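Local coordinates for protein putative bacteriocin (Brevibacillus laterosporus, PDB 4OZK) that acts as a broad-spectrum, heat-stable, leaderless class IId bacteriocin, probably inhibiting or killing other bacteria, at residues Gln17-Gly20 against Leu21-Lys24. Residues are numbered along the deposited sequence; the frame is centred on the assembly and turned at random.
Sequences QCHG and LENK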
loop_
_atom_site.group_PDB
_atom_site.type_symbol
_atom_site.label_atom_id
_atom_site.label_comp_id
_atom_site.label_asym_id
_atom_site.label_seq_id
_atom_site.Cartn_x
_atom_site.Cartn_y
_atom_site.Cartn_z
ATOM N N GLN A 17 -5.513 -4.722 -8.267
ATOM C CA GLN A 17 -6.926 -4.859 -8.600
ATOM C C GLN A 17 -7.138 -3.976 -9.792
ATOM O O GLN A 17 -6.443 -2.976 -9.939
ATOM C CB GLN A 17 -7.808 -4.311 -7.471
ATOM C CG GLN A 17 -8.225 -5.305 -6.405
ATOM C CD GLN A 17 -9.114 -4.650 -5.368
ATOM O OE1 GLN A 17 -9.798 -3.671 -5.665
ATOM N NE2 GLN A 17 -9.099 -5.171 -4.145
ATOM N N CYS A 18 -8.101 -4.310 -10.639
ATOM C CA CYS A 18 -8.439 -3.405 -11.732
ATOM C C CYS A 18 -9.393 -2.317 -11.241
ATOM O O CYS A 18 -10.392 -2.606 -10.564
ATOM C CB CYS A 18 -9.061 -4.165 -12.911
ATOM S SG CYS A 18 -9.360 -3.103 -14.359
ATOM N N HIS A 19 -9.076 -1.064 -11.559
ATOM C CA HIS A 19 -10.005 0.033 -11.317
ATOM C C HIS A 19 -10.942 0.193 -12.524
ATOM O O HIS A 19 -10.495 0.530 -13.621
ATOM C CB HIS A 19 -9.246 1.338 -11.049
ATOM C CG HIS A 19 -10.070 2.369 -10.355
ATOM N ND1 HIS A 19 -11.086 3.056 -10.987
ATOM C CD2 HIS A 19 -10.053 2.813 -9.077
ATOM C CE1 HIS A 19 -11.650 3.889 -10.128
ATOM N NE2 HIS A 19 -11.041 3.761 -8.962
ATOM N N GLY A 20 -12.238 -0.041 -12.320
ATOM C CA GLY A 20 -13.195 -0.063 -13.419
ATOM C C GLY A 20 -13.379 1.250 -14.157
ATOM O O GLY A 20 -13.776 1.281 -15.329
ATOM N N LEU A 21 -13.095 2.350 -13.472
ATOM C CA LEU A 21 -13.291 3.669 -14.056
ATOM C C LEU A 21 -11.999 4.198 -14.671
ATOM O O LEU A 21 -11.999 4.827 -15.738
ATOM C CB LEU A 21 -13.784 4.639 -12.983
ATOM C CG LEU A 21 -15.166 4.381 -12.409
ATOM C CD1 LEU A 21 -15.532 5.495 -11.447
ATOM C CD2 LEU A 21 -16.157 4.293 -13.552
ATOM N N GLU A 22 -10.892 3.954 -13.982
ATOM C CA GLU A 22 -9.606 4.444 -14.446
ATOM C C GLU A 22 -9.027 3.512 -15.497
ATOM O O GLU A 22 -8.125 3.905 -16.246
ATOM C CB GLU A 22 -8.631 4.599 -13.272
ATOM C CG GLU A 22 -9.028 5.698 -12.295
ATOM C CD GLU A 22 -9.169 7.054 -12.972
ATOM O OE1 GLU A 22 -8.318 7.392 -13.828
ATOM O OE2 GLU A 22 -10.135 7.789 -12.656
ATOM N N ASN A 23 -9.562 2.288 -15.550
ATOM C CA ASN A 23 -9.075 1.243 -16.458
ATOM C C ASN A 23 -7.574 1.028 -16.284
ATOM O O ASN A 23 -6.818 0.951 -17.252
ATOM C CB ASN A 23 -9.446 1.550 -17.917
ATOM C CG ASN A 23 -10.952 1.576 -18.137
ATOM O OD1 ASN A 23 -11.654 0.612 -17.813
ATOM N ND2 ASN A 23 -11.457 2.689 -18.669
ATOM N N LYS A 24 -7.165 0.939 -15.022
ATOM C CA LYS A 24 -5.767 0.807 -14.642
ATOM C C LYS A 24 -5.706 0.082 -13.302
ATOM O O LYS A 24 -6.598 0.248 -12.457
ATOM C CB LYS A 24 -5.129 2.197 -14.551
ATOM C CG LYS A 24 -3.703 2.230 -14.047
ATOM C CD LYS A 24 -3.075 3.592 -14.329
ATOM C CE LYS A 24 -2.786 3.762 -15.815
ATOM N NZ LYS A 24 -2.720 5.194 -16.229
#
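With chi1 at -160°, His19 carries CG roughly opposite its own backbone N, which brings ND1 to the amides of Leu21 and Glu22, while chi1 of Glu22 (-67°) sets its CG beside its own backbone N and over one face of the imidazole. ND1 of His19 then accepts two backbone N-H groups in succession, from Leu21 N at 3.3 Å and from Glu22 N at 3.1 Å. Neither donor lies in the ring plane; Glu22 N is tilted 30° out of it. Accepting both is consistent with an ND1 that carries no proton, and should restrict turning of the ring. Over the face, Glu22 CG makes a CH-pi contact 3.9 Å from the His19 centroid, whereas Leu21 CB approaches His19 CE1 from the rim, at 3.6 Å. The case illustrates how a side chain can cap backbone amides within a beta-hairpin connection: this exposed turn joins strand 8-19 to strand 24-33 in the three-stranded antiparallel sheet of the defensin-like module. Backbone bonds close it, from His19 N to Lys24 O at 2.9 Å and, weakly, from Asn23 N to His19 O. Asn23 adopts a left-handed conformation as the chain reverses. The Cys18-Cys49 disulfide and a backbone hydrogen bond between Asn23 and Cys49 tie the C-terminus to this turn.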